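Side-chain contacts in protein Rv1364c/MT1410 (PDB 3KE6), which probably acts in the control of a sigma factor, joining a manganese-binding PP2C-type phosphatase domain to a kinase domain of the RsbW anti-sigma type: residues A81-S84 with Q85-A89; D108-H111 with K112-G116; Y186-G189 with L190-P194; L238-R241 with S242-Y245; A279-R282 with E283-A286. All coordinates share one frame; numbering follows the deposited sequence.

Contact 1 of 5, residues A81-S84 with Q85-A89; sequences AVMS and QLRTA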
loop_
_atom_site.group_PDB
_atom_site.type_symbol
_atom_site.label_atom_id
_atom_site.label_comp_id
_atom_site.label_asym_id
_atom_site.label_seq_id
_atom_site.Cartn_x
_atom_site.Cartn_y
_atom_site.Cartn_z
ATOM N N ALA A 81 19.314 12.628 -0.105
ATOM C CA ALA A 81 20.257 11.763 0.602
ATOM C C ALA A 81 19.863 11.545 2.066
ATOM O O ALA A 81 19.846 10.406 2.554
ATOM C CB ALA A 81 21.664 12.340 0.513
ATOM N N VAL A 82 19.532 12.635 2.750
ATOM C CA VAL A 82 19.021 12.575 4.114
ATOM C C VAL A 82 17.706 11.781 4.164
ATOM O O VAL A 82 17.539 10.900 5.014
ATOM C CB VAL A 82 18.818 14.021 4.690
ATOM C CG1 VAL A 82 18.194 13.998 6.079
ATOM C CG2 VAL A 82 20.157 14.778 4.730
ATOM N N MET A 83 16.782 12.067 3.250
ATOM C CA MET A 83 15.517 11.329 3.206
ATOM C C MET A 83 15.730 9.819 3.026
ATOM O O MET A 83 15.072 9.001 3.676
ATOM C CB MET A 83 14.618 11.869 2.093
ATOM C CG MET A 83 13.416 10.999 1.785
ATOM S SD MET A 83 13.729 9.620 0.646
ATOM C CE MET A 83 14.607 10.436 -0.684
ATOM N N SER A 84 16.650 9.461 2.142
ATOM C CA SER A 84 16.916 8.062 1.830
ATOM C C SER A 84 17.355 7.258 3.052
ATOM O O SER A 84 16.930 6.111 3.244
ATOM C CB SER A 84 17.999 7.973 0.766
ATOM O OG SER A 84 18.283 6.612 0.469
ATOM N N GLN A 85 18.207 7.871 3.868
ATOM C CA GLN A 85 18.707 7.234 5.076
ATOM C C GLN A 85 17.631 7.073 6.144
ATOM O O GLN A 85 17.579 6.051 6.828
ATOM C CB GLN A 85 19.876 8.027 5.645
ATOM C CG GLN A 85 21.124 7.970 4.796
ATOM C CD GLN A 85 22.320 8.542 5.531
ATOM O OE1 GLN A 85 22.914 7.873 6.397
ATOM N NE2 GLN A 85 22.672 9.786 5.211
ATOM N N LEU A 86 16.792 8.091 6.295
ATOM C CA LEU A 86 15.746 8.069 7.308
ATOM C C LEU A 86 14.702 7.057 6.952
ATOM O O LEU A 86 14.199 6.337 7.813
ATOM C CB LEU A 86 15.059 9.420 7.405
ATOM C CG LEU A 86 15.863 10.576 7.986
ATOM C CD1 LEU A 86 14.947 11.782 8.069
ATOM C CD2 LEU A 86 16.420 10.224 9.348
ATOM N N ARG A 87 14.349 7.043 5.676
ATOM C CA ARG A 87 13.402 6.081 5.169
ATOM C C ARG A 87 13.910 4.665 5.441
ATOM O O ARG A 87 13.209 3.869 6.027
ATOM C CB ARG A 87 13.205 6.314 3.674
ATOM C CG ARG A 87 12.377 5.274 2.974
ATOM C CD ARG A 87 12.167 5.651 1.516
ATOM N NE ARG A 87 13.413 5.821 0.755
ATOM C CZ ARG A 87 13.480 6.339 -0.475
ATOM N NH1 ARG A 87 14.656 6.483 -1.083
ATOM N NH2 ARG A 87 12.377 6.743 -1.097
ATOM N N THR A 88 15.132 4.354 5.030
ATOM C CA THR A 88 15.683 3.017 5.284
ATOM C C THR A 88 15.728 2.703 6.787
ATOM O O THR A 88 15.493 1.560 7.200
ATOM C CB THR A 88 17.104 2.835 4.695
ATOM O OG1 THR A 88 17.045 2.861 3.264
ATOM C CG2 THR A 88 17.699 1.515 5.142
ATOM N N ALA A 89 16.051 3.714 7.591
ATOM C CA ALA A 89 16.128 3.547 9.031
ATOM C C ALA A 89 14.757 3.230 9.631
ATOM O O ALA A 89 14.640 2.308 10.432
ATOM C CB ALA A 89 16.733 4.776 9.689
HETATM O O HOH W 1 16.083 4.439 1.047
#

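Contact 2 of 5, residues D108-H111 with K112-G116; sequences DRFH and KQVPG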
loop_
_atom_site.group_PDB
_atom_site.type_symbol
_atom_site.label_atom_id
_atom_site.label_comp_id
_atom_site.label_asym_id
_atom_site.label_seq_id
_atom_site.Cartn_x
_atom_site.Cartn_y
_atom_site.Cartn_z
ATOM N N ASP A 108 15.112 8.704 15.992
ATOM C CA ASP A 108 15.477 9.954 16.604
ATOM C C ASP A 108 16.877 9.862 17.204
ATOM O O ASP A 108 17.667 10.802 17.123
ATOM C CB ASP A 108 14.445 10.325 17.677
ATOM C CG ASP A 108 14.657 11.733 18.259
ATOM O OD1 ASP A 108 14.826 12.699 17.486
ATOM O OD2 ASP A 108 14.636 11.873 19.499
ATOM N N ARG A 109 17.183 8.727 17.809
ATOM C CA ARG A 109 18.517 8.514 18.341
ATOM C C ARG A 109 19.539 8.364 17.200
ATOM O O ARG A 109 20.683 8.811 17.330
ATOM C CB ARG A 109 18.542 7.306 19.296
ATOM C CG ARG A 109 17.881 7.582 20.669
ATOM C CD ARG A 109 18.214 6.494 21.723
ATOM N NE ARG A 109 17.887 5.159 21.236
ATOM C CZ ARG A 109 16.671 4.611 21.248
ATOM N NH1 ARG A 109 16.493 3.391 20.731
ATOM N NH2 ARG A 109 15.628 5.265 21.761
ATOM N N PHE A 110 19.122 7.754 16.093
ATOM C CA PHE A 110 19.974 7.592 14.909
ATOM C C PHE A 110 20.341 8.923 14.256
ATOM O O PHE A 110 21.449 9.081 13.750
ATOM C CB PHE A 110 19.280 6.696 13.875
ATOM C CG PHE A 110 20.075 6.475 12.609
ATOM C CD1 PHE A 110 21.390 6.079 12.658
ATOM C CD2 PHE A 110 19.486 6.630 11.365
ATOM C CE1 PHE A 110 22.105 5.857 11.490
ATOM C CE2 PHE A 110 20.207 6.413 10.195
ATOM C CZ PHE A 110 21.506 6.024 10.256
ATOM N N HIS A 111 19.428 9.886 14.279
ATOM C CA HIS A 111 19.640 11.149 13.557
ATOM C C HIS A 111 21.026 11.800 13.832
ATOM O O HIS A 111 21.652 12.324 12.922
ATOM C CB HIS A 111 18.456 12.114 13.790
ATOM C CG HIS A 111 18.691 13.146 14.845
ATOM N ND1 HIS A 111 18.240 13.004 16.139
ATOM C CD2 HIS A 111 19.307 14.354 14.792
ATOM C CE1 HIS A 111 18.581 14.071 16.842
ATOM N NE2 HIS A 111 19.230 14.905 16.047
ATOM N N LYS A 112 21.529 11.703 15.057
ATOM C CA LYS A 112 22.873 12.213 15.387
ATOM C C LYS A 112 23.934 11.869 14.331
ATOM O O LYS A 112 24.877 12.652 14.103
ATOM C CB LYS A 112 23.378 11.641 16.727
ATOM C CG LYS A 112 22.479 11.818 17.952
ATOM C CD LYS A 112 23.294 11.600 19.249
ATOM C CE LYS A 112 22.423 11.267 20.479
ATOM N NZ LYS A 112 21.710 9.937 20.366
ATOM N N GLN A 113 23.793 10.684 13.726
ATOM C CA GLN A 113 24.754 10.189 12.739
ATOM C C GLN A 113 24.411 10.616 11.316
ATOM O O GLN A 113 25.208 10.388 10.403
ATOM C CB GLN A 113 24.843 8.653 12.772
ATOM C CG GLN A 113 25.005 8.013 14.161
ATOM C CD GLN A 113 26.258 8.438 14.912
ATOM O OE1 GLN A 113 26.306 8.358 16.143
ATOM N NE2 GLN A 113 27.280 8.873 14.182
ATOM N N VAL A 114 23.241 11.225 11.125
ATOM C CA VAL A 114 22.787 11.642 9.801
ATOM C C VAL A 114 22.725 13.164 9.727
ATOM O O VAL A 114 21.676 13.743 10.001
ATOM C CB VAL A 114 21.388 11.041 9.472
ATOM C CG1 VAL A 114 20.901 11.489 8.103
ATOM C CG2 VAL A 114 21.433 9.520 9.539
ATOM N N PRO A 115 23.842 13.825 9.359
ATOM C CA PRO A 115 23.813 15.290 9.221
ATOM C C PRO A 115 22.678 15.786 8.323
ATOM O O PRO A 115 22.388 15.159 7.304
ATOM C CB PRO A 115 25.184 15.615 8.604
ATOM C CG PRO A 115 26.072 14.511 9.083
ATOM C CD PRO A 115 25.184 13.282 9.075
ATOM N N GLY A 116 22.033 16.881 8.724
ATOM C CA GLY A 116 20.880 17.418 7.998
ATOM C C GLY A 116 19.549 16.789 8.377
ATOM O O GLY A 116 18.492 17.222 7.911
#

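Contact 3 of 5, residues Y186-G189 with L190-P194; sequences YTDG and LIERP. With MN (manganese (II) ion), chain F.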
loop_
_atom_site.group_PDB
_atom_site.type_symbol
_atom_site.label_atom_id
_atom_site.label_comp_id
_atom_site.label_asym_id
_atom_site.label_seq_id
_atom_site.Cartn_x
_atom_site.Cartn_y
_atom_site.Cartn_z
ATOM N N TYR A 186 -0.179 13.507 4.491
ATOM C CA TYR A 186 0.294 14.461 3.472
ATOM C C TYR A 186 1.486 15.269 4.007
ATOM O O TYR A 186 1.715 15.316 5.216
ATOM C CB TYR A 186 -0.836 15.434 3.099
ATOM C CG TYR A 186 -1.277 16.176 4.308
ATOM C CD1 TYR A 186 -0.736 17.403 4.630
ATOM C CD2 TYR A 186 -2.155 15.595 5.195
ATOM C CE1 TYR A 186 -1.112 18.063 5.791
ATOM C CE2 TYR A 186 -2.547 16.241 6.347
ATOM C CZ TYR A 186 -2.018 17.474 6.642
ATOM O OH TYR A 186 -2.391 18.104 7.791
ATOM N N THR A 187 2.211 15.930 3.112
ATOM C CA THR A 187 3.275 16.832 3.517
ATOM C C THR A 187 2.791 18.263 3.391
ATOM O O THR A 187 1.783 18.525 2.729
ATOM C CB THR A 187 4.572 16.642 2.699
ATOM O OG1 THR A 187 4.266 16.553 1.301
ATOM C CG2 THR A 187 5.303 15.397 3.161
ATOM N N ASP A 188 3.529 19.181 4.018
ATOM C CA ASP A 188 3.157 20.588 4.088
ATOM C C ASP A 188 3.073 21.254 2.717
ATOM O O ASP A 188 2.451 22.315 2.562
ATOM C CB ASP A 188 4.103 21.371 5.037
ATOM C CG ASP A 188 5.579 21.357 4.598
ATOM O OD1 ASP A 188 5.917 20.873 3.493
ATOM O OD2 ASP A 188 6.422 21.833 5.388
ATOM N N GLY A 189 3.691 20.628 1.722
ATOM C CA GLY A 189 3.601 21.117 0.354
ATOM C C GLY A 189 2.175 21.157 -0.150
ATOM O O GLY A 189 1.837 21.981 -0.990
ATOM N N LEU A 190 1.336 20.272 0.371
ATOM C CA LEU A 190 -0.046 20.189 -0.067
ATOM C C LEU A 190 -0.855 21.387 0.393
ATOM O O LEU A 190 -1.723 21.867 -0.333
ATOM C CB LEU A 190 -0.682 18.897 0.445
ATOM C CG LEU A 190 -2.023 18.484 -0.161
ATOM C CD1 LEU A 190 -2.018 18.475 -1.696
ATOM C CD2 LEU A 190 -2.382 17.126 0.387
ATOM N N ILE A 191 -0.565 21.888 1.584
ATOM C CA ILE A 191 -1.361 22.978 2.137
ATOM C C ILE A 191 -0.668 24.344 2.148
ATOM O O ILE A 191 -1.336 25.343 2.334
ATOM C CB ILE A 191 -1.922 22.629 3.537
ATOM C CG1 ILE A 191 -0.805 22.218 4.503
ATOM C CG2 ILE A 191 -2.966 21.507 3.406
ATOM C CD1 ILE A 191 -1.292 22.030 5.934
ATOM N N GLU A 192 0.648 24.387 1.929
ATOM C CA GLU A 192 1.380 25.660 1.811
ATOM C C GLU A 192 1.631 25.994 0.346
ATOM O O GLU A 192 2.774 26.084 -0.099
ATOM C CB GLU A 192 2.706 25.611 2.570
ATOM C CG GLU A 192 2.564 25.188 4.017
ATOM C CD GLU A 192 3.505 25.933 4.946
ATOM O OE1 GLU A 192 4.530 25.330 5.352
ATOM O OE2 GLU A 192 3.215 27.120 5.263
ATOM N N ARG A 193 0.540 26.186 -0.385
ATOM C CA ARG A 193 0.570 26.469 -1.823
ATOM C C ARG A 193 0.736 27.981 -2.044
ATOM O O ARG A 193 0.278 28.774 -1.216
ATOM C CB ARG A 193 -0.729 25.963 -2.487
ATOM C CG ARG A 193 -1.037 24.485 -2.173
ATOM C CD ARG A 193 -2.408 24.020 -2.650
ATOM N NE ARG A 193 -3.500 24.372 -1.734
ATOM C CZ ARG A 193 -4.536 25.162 -2.029
ATOM N NH1 ARG A 193 -4.668 25.714 -3.233
ATOM N NH2 ARG A 193 -5.462 25.406 -1.107
ATOM N N PRO A 194 1.404 28.382 -3.148
ATOM C CA PRO A 194 1.564 29.797 -3.495
ATOM C C PRO A 194 0.260 30.604 -3.401
ATOM O O PRO A 194 -0.804 30.115 -3.809
ATOM C CB PRO A 194 2.067 29.766 -4.949
ATOM C CG PRO A 194 2.576 28.414 -5.186
ATOM C CD PRO A 194 2.086 27.495 -4.109
HETATM MN MN MN F . 8.091 20.705 3.099
HETATM O O HOH W 2 8.561 22.488 4.310
HETATM O O HOH W 3 10.042 20.920 2.072
HETATM O O HOH W 4 7.429 19.299 1.520
#

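Contact 4 of 5, residues L238-R241 with S242-Y245; sequences LLLR and STGY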
loop_
_atom_site.group_PDB
_atom_site.type_symbol
_atom_site.label_atom_id
_atom_site.label_comp_id
_atom_site.label_asym_id
_atom_site.label_seq_id
_atom_site.Cartn_x
_atom_site.Cartn_y
_atom_site.Cartn_z
ATOM N N LEU A 238 -7.093 19.042 -8.099
ATOM C CA LEU A 238 -7.883 20.263 -7.946
ATOM C C LEU A 238 -7.162 21.257 -7.023
ATOM O O LEU A 238 -7.102 22.450 -7.322
ATOM C CB LEU A 238 -9.293 19.964 -7.433
ATOM C CG LEU A 238 -10.220 19.332 -8.471
ATOM C CD1 LEU A 238 -11.449 18.693 -7.830
ATOM C CD2 LEU A 238 -10.633 20.360 -9.498
ATOM N N LEU A 239 -6.604 20.774 -5.914
ATOM C CA LEU A 239 -5.843 21.653 -5.018
ATOM C C LEU A 239 -4.702 22.384 -5.736
ATOM O O LEU A 239 -4.400 23.531 -5.405
ATOM C CB LEU A 239 -5.262 20.896 -3.819
ATOM C CG LEU A 239 -6.125 20.551 -2.601
ATOM C CD1 LEU A 239 -5.213 20.395 -1.387
ATOM C CD2 LEU A 239 -7.208 21.573 -2.313
ATOM N N LEU A 240 -4.083 21.730 -6.715
ATOM C CA LEU A 240 -2.943 22.306 -7.428
ATOM C C LEU A 240 -3.268 22.767 -8.851
ATOM O O LEU A 240 -2.418 23.375 -9.504
ATOM C CB LEU A 240 -1.806 21.288 -7.471
ATOM C CG LEU A 240 -1.368 20.722 -6.117
ATOM C CD1 LEU A 240 -0.391 19.572 -6.322
ATOM C CD2 LEU A 240 -0.764 21.807 -5.236
ATOM N N ARG A 241 -4.484 22.473 -9.319
ATOM C CA ARG A 241 -4.930 22.795 -10.684
ATOM C C ARG A 241 -4.453 24.158 -11.156
ATOM O O ARG A 241 -3.738 24.262 -12.156
ATOM C CB ARG A 241 -6.468 22.739 -10.768
ATOM C CG ARG A 241 -7.084 23.347 -12.033
ATOM C CD ARG A 241 -8.589 23.601 -11.876
ATOM N NE ARG A 241 -9.406 22.406 -12.128
ATOM C CZ ARG A 241 -10.738 22.400 -12.239
ATOM N NH1 ARG A 241 -11.443 23.524 -12.124
ATOM N NH2 ARG A 241 -11.376 21.264 -12.474
ATOM N N SER A 242 -4.869 25.193 -10.431
ATOM C CA SER A 242 -4.563 26.573 -10.791
ATOM C C SER A 242 -3.397 27.125 -9.979
ATOM O O SER A 242 -2.569 27.884 -10.493
ATOM C CB SER A 242 -5.798 27.463 -10.572
ATOM O OG SER A 242 -6.153 27.514 -9.197
ATOM N N THR A 243 -3.343 26.728 -8.713
ATOM C CA THR A 243 -2.469 27.362 -7.730
ATOM C C THR A 243 -0.984 26.975 -7.864
ATOM O O THR A 243 -0.113 27.668 -7.331
ATOM C CB THR A 243 -2.958 27.007 -6.308
ATOM O OG1 THR A 243 -2.623 28.057 -5.401
ATOM C CG2 THR A 243 -2.352 25.690 -5.833
ATOM N N GLY A 244 -0.696 25.868 -8.551
ATOM C CA GLY A 244 0.676 25.370 -8.681
ATOM C C GLY A 244 1.237 24.856 -7.363
ATOM O O GLY A 244 0.502 24.697 -6.386
ATOM N N TYR A 245 2.546 24.611 -7.329
ATOM C CA TYR A 245 3.213 24.095 -6.122
ATOM C C TYR A 245 4.621 24.654 -6.005
ATOM O O TYR A 245 5.231 25.002 -7.015
ATOM C CB TYR A 245 3.227 22.543 -6.091
ATOM C CG TYR A 245 3.926 21.827 -7.254
ATOM C CD1 TYR A 245 3.578 22.078 -8.583
ATOM C CD2 TYR A 245 4.901 20.863 -7.021
ATOM C CE1 TYR A 245 4.203 21.414 -9.642
ATOM C CE2 TYR A 245 5.529 20.187 -8.084
ATOM C CZ TYR A 245 5.174 20.477 -9.389
ATOM O OH TYR A 245 5.778 19.839 -10.447
#

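Contact 5 of 5, residues A279-R282 with E283-A286; sequences AQLR and EWLA. With SO4 (sulfate ion), chain C.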
loop_
_atom_site.group_PDB
_atom_site.type_symbol
_atom_site.label_atom_id
_atom_site.label_comp_id
_atom_site.label_asym_id
_atom_site.label_seq_id
_atom_site.Cartn_x
_atom_site.Cartn_y
_atom_site.Cartn_z
ATOM N N ALA A 279 -12.093 -17.072 -15.340
ATOM C CA ALA A 279 -13.176 -16.067 -15.186
ATOM C C ALA A 279 -13.289 -15.659 -13.717
ATOM O O ALA A 279 -13.202 -14.483 -13.369
ATOM C CB ALA A 279 -14.485 -16.554 -15.708
ATOM N N GLN A 280 -13.427 -16.652 -12.847
ATOM C CA GLN A 280 -13.620 -16.404 -11.430
ATOM C C GLN A 280 -12.434 -15.763 -10.776
ATOM O O GLN A 280 -12.583 -14.887 -9.949
ATOM C CB GLN A 280 -13.934 -17.693 -10.732
ATOM C CG GLN A 280 -15.312 -18.172 -10.999
ATOM C CD GLN A 280 -15.681 -19.304 -10.078
ATOM O OE1 GLN A 280 -15.556 -19.178 -8.848
ATOM N NE2 GLN A 280 -16.137 -20.422 -10.650
ATOM N N LEU A 281 -11.246 -16.199 -11.139
ATOM C CA LEU A 281 -10.034 -15.554 -10.642
ATOM C C LEU A 281 -9.941 -14.056 -10.997
ATOM O O LEU A 281 -9.494 -13.230 -10.179
ATOM C CB LEU A 281 -8.820 -16.296 -11.170
ATOM C CG LEU A 281 -7.509 -16.250 -10.390
ATOM C CD1 LEU A 281 -7.735 -16.380 -8.885
ATOM C CD2 LEU A 281 -6.643 -17.413 -10.942
ATOM N N ARG A 282 -10.367 -13.702 -12.204
ATOM C CA ARG A 282 -10.477 -12.312 -12.585
ATOM C C ARG A 282 -11.504 -11.556 -11.739
ATOM O O ARG A 282 -11.187 -10.485 -11.225
ATOM C CB ARG A 282 -10.805 -12.157 -14.077
ATOM C CG ARG A 282 -9.583 -12.011 -14.912
ATOM C CD ARG A 282 -9.802 -11.516 -16.322
ATOM N NE ARG A 282 -8.666 -12.045 -17.049
ATOM C CZ ARG A 282 -7.467 -11.474 -17.153
ATOM N NH1 ARG A 282 -6.505 -12.091 -17.819
ATOM N NH2 ARG A 282 -7.208 -10.305 -16.632
ATOM N N GLU A 283 -12.720 -12.081 -11.584
ATOM C CA GLU A 283 -13.670 -11.404 -10.717
ATOM C C GLU A 283 -12.993 -11.115 -9.390
ATOM O O GLU A 283 -12.917 -9.979 -8.941
ATOM C CB GLU A 283 -14.893 -12.266 -10.408
ATOM C CG GLU A 283 -15.847 -12.472 -11.533
ATOM C CD GLU A 283 -17.210 -13.022 -11.066
ATOM O OE1 GLU A 283 -17.526 -12.909 -9.850
ATOM O OE2 GLU A 283 -17.980 -13.529 -11.926
ATOM N N TRP A 284 -12.510 -12.186 -8.780
ATOM C CA TRP A 284 -11.950 -12.158 -7.446
ATOM C C TRP A 284 -10.866 -11.108 -7.295
ATOM O O TRP A 284 -10.891 -10.344 -6.332
ATOM C CB TRP A 284 -11.378 -13.540 -7.096
ATOM C CG TRP A 284 -10.923 -13.627 -5.694
ATOM C CD1 TRP A 284 -11.703 -13.621 -4.571
ATOM C CD2 TRP A 284 -9.571 -13.729 -5.250
ATOM N NE1 TRP A 284 -10.906 -13.710 -3.462
ATOM C CE2 TRP A 284 -9.592 -13.782 -3.864
ATOM C CE3 TRP A 284 -8.329 -13.767 -5.915
ATOM C CZ2 TRP A 284 -8.429 -13.846 -3.112
ATOM C CZ3 TRP A 284 -7.171 -13.838 -5.174
ATOM C CH2 TRP A 284 -7.225 -13.883 -3.789
ATOM N N LEU A 285 -9.925 -11.071 -8.247
ATOM C CA LEU A 285 -8.775 -10.163 -8.138
ATOM C C LEU A 285 -9.197 -8.713 -8.365
ATOM O O LEU A 285 -8.573 -7.789 -7.842
ATOM C CB LEU A 285 -7.663 -10.533 -9.104
ATOM C CG LEU A 285 -6.936 -11.825 -8.792
ATOM C CD1 LEU A 285 -6.267 -12.343 -10.037
ATOM C CD2 LEU A 285 -5.917 -11.602 -7.704
ATOM N N ALA A 286 -10.266 -8.525 -9.116
ATOM C CA ALA A 286 -10.868 -7.193 -9.250
ATOM C C ALA A 286 -11.432 -6.744 -7.894
ATOM O O ALA A 286 -11.268 -5.600 -7.515
ATOM C CB ALA A 286 -11.969 -7.176 -10.352
HETATM S S SO4 C . -8.654 -14.378 -20.096
HETATM O O1 SO4 C . -9.305 -13.628 -19.070
HETATM O O2 SO4 C . -9.204 -15.713 -20.129
HETATM O O3 SO4 C . -8.897 -13.723 -21.354
HETATM O O4 SO4 C . -7.241 -14.491 -19.862
#

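Contact 1 of 5, residues A81-S84 with Q85-A89
Residues 81-84 and 85-89 are successive turns of one alpha helix, joined by i to i+4 backbone bonds. Arg-87 N gives its hydrogen to Met-83 O at 2.9 Å, close to straight at 166°, and Thr-88 N bonds Ser-84 O at 3.1 Å. Among the side chains, Met-83 meets Arg-87, one turn on. The thioether lies over one face of the guanidinium, SD 3.5 Å from Arg-87 CZ and above the middle of the group. Both chains start with CG opposite their own backbone N; the bend at chi2 (-84°) then carries the Met-83 sulfur over the next turn, while a bend at chi3 in Arg-87 sets the guanidinium beneath it. Ser-84 OG stays near the guanidinium plane, 3.9 Å from Arg-87 NH1. A water bridges the two turns: it accepts from Arg-87 NE at 3.0 Å, donates to Ser-84 O at 2.9 Å and is hydrogen-bonded to Thr-88 OG1. Elsewhere round the helix, Val-82 CG1 and Leu-86 CD1 make a loose apolar pair, 4.4 Å apart. Helix 77-95 lies against strand 54-60, where Trp-55 receives Met-83, Leu-86 and Arg-87, while Val-82 leans on Val-72 of the loop after strand 64-71.

Contact 2 of 5, residues D108-H111 with K112-G116
Lys-112 folds back over the preceding turn towards Arg-109. Its CB lies 4.0 Å from Arg-109 O, and CG, placed beside the backbone N (chi1 -54°), comes within 3.6 Å of the same oxygen. The chain then runs on nearly extended until a bend at chi4 (66°) turns the amino group inward. NZ ends 3.4 Å from Arg-109 O, a weak hydrogen bond. The main chain closes with two i to i+3 bonds: Gln-113 N donates to Phe-110 O at 2.8 Å, and Val-114 N to His-111 O at 2.6 Å. The His-111 imidazole turns back along the chain, its ND1 hydrogen-bonded to Asp-108 O. On another side, Val-114 CG2 lies over one face of the Phe-110 ring as a CH-pi contact, 3.8 Å from the ring centroid and nearest CE2. Gln-113 CB approaches the same ring obliquely, 4.1 Å from Phe-110 CE1. The Phe-110 ring also rests on Ala-89, and Val-114 on Gln-85, both of helix 77-95; Asp-108 OD1 accepts from Gly-165 N. The contact carries the chain from helix 100-110 into the loop before strand 121-128, where it leaves the helical layer of a PP2C-like alpha/beta sandwich.

Contact 3 of 5, residues Y186-G189 with L190-P194
Tyr-186 packs against Leu-190 and Ile-191 on the buried side of a turn whose other side faces a metal. Leu-190 CD2 meets Tyr-186 CB at 3.6 Å, the two side chains crossing at about a right angle, and Ile-191 CD1 comes obliquely to the ring, 4.0 Å from Tyr-186 CE1. Phe-205 of helix 198-212 meets the tyrosine ring edge-to-face, and the phenol OH is hydrogen-bonded to Pro-143 O. Between the two sides runs a type I beta turn from Thr-187 to Leu-190, closed by Leu-190 N to Thr-187 O at 3.0 Å. Glu-192 N follows with a bond to Asp-188 O at 2.8 Å. This Asp-Gly turn after strand 182-186 is consistent with the metal-binding aspartate-glycine motif of PP2C phosphatases. Asp-188 OD1 binds manganese at 2.2 Å, alongside three waters, Asp-71 and Asp-247. Asp-188 holds CG between its backbone N and carbonyl carbon (chi1 61°), which turns the carboxylate to the metal, while OD2 accepts from a metal-bound water at 2.5 Å. Here packing is loose: exposed Glu-192 places OE1 4.0 Å from Asp-188 OD2, like charges whose carboxylate planes are turned 55° apart.

Contact 4 of 5, residues L238-R241 with S242-Y245
Leu-240 O takes the backbone hydrogen of Gly-244 N at 3.2 Å, in the one hydrogen bond that ties residues 238-241 to 242-245. The bond is fairly bent, 149° at the hydrogen. Beside it Thr-243 turns its methyl back onto the helix: CG2 sits between its own backbone N and carbonyl carbon and lies 3.0 Å from Leu-239 O and 3.8 Å from Leu-240 CA. The Leu-240 side chain covers the same turn from another direction. Its CD2 reaches Thr-243 CG2 at 4.2 Å, Gly-244 O at 3.4 Å and Tyr-245 CB at 4.1 Å; the Leu-240 and Tyr-245 side chains cross at about a right angle. Helix 227-241 thus gives way to a loop in which Gly-244, with a positive phi of 68°, is the first residue to leave helical angles; glycine adopts such a phi readily. The chain then runs on towards Asp-247, a manganese ligand of the PP2C-like domain, and strand 249-256. Leu-240 and Tyr-245 both lie against Leu-43 of strand 36-43, while Leu-239 packs on Phe-205 and Leu-208 of helix 198-212. On the exposed flank Arg-241 extends away from the loop, and Leu-238 CD2 lies over one face of its guanidinium, towards the rim.

Contact 5 of 5, residues A279-R282 with E283-A286
Leu-281 meets Trp-284 and Leu-285 one turn further along helix 273-288, an i to i+3 and i to i+4 cluster in the histidine-kinase-like ATPase domain. Leu-281 and Leu-285 lie side by side and point the same way, with Leu-281 CG 4.1 Å from Leu-285 CD1. Trp-284 runs at a slant to Leu-281, whose CD1 comes 4.0 Å from Trp-284 CE3 and approaches the indole obliquely. Leu-281 carries CG opposite its backbone N (chi1 -154°), which brings the end of a side chain that starts out away from the next turn back to meet both neighbours. The indole leads off in another direction, where its NE1 is hydrogen-bonded to Pro-261 O and its ring rests on Leu-263 of strand 263-267. Leu-281 shares Leu-263 with the indole and also packs on Ile-302 of helix 292-312; Leu-285 packs on Ile-295 and Val-299. Beneath these side chains the backbone is regular: Trp-284 N bonds Gln-280 O at 2.9 Å and almost straight, 171°, and Leu-285 N bonds Leu-281 O at 2.9 Å. Exposed Arg-282 stretches from CG to NE towards a sulfate, probably from the crystallisation liquor, which Arg-278 also binds. The Arg-282 guanidinium gives the sulfate two N-H groups: NE to sulfate O1 at 2.6 Å and NH1 to sulfate O4 at 3.2 Å.

In the fold
Contacts 1 to 4 belong to the PP2C-like domain and contact 5 to the kinase-like one, its centre about 38 Å or more from the centres of the others. Contacts 1 and 2 touch each other where helix 77-95 meets helix 100-110 and the loop after it, Val-82 against Pro-115; contact 1 is partly buried, contact 2 at the surface. Contacts 3 and 4 also touch, Leu-190 meeting Leu-239. Contact 3 is the most buried and the one that holds a metal ligand, mixing apolar packing with carboxylate chemistry, while contact 4 relies on one backbone bond and hydrocarbon. Contacts 1 and 5 are mid-helix, and each includes an arginine: buried Arg-87 bonds a water, exposed Arg-282 a sulfate.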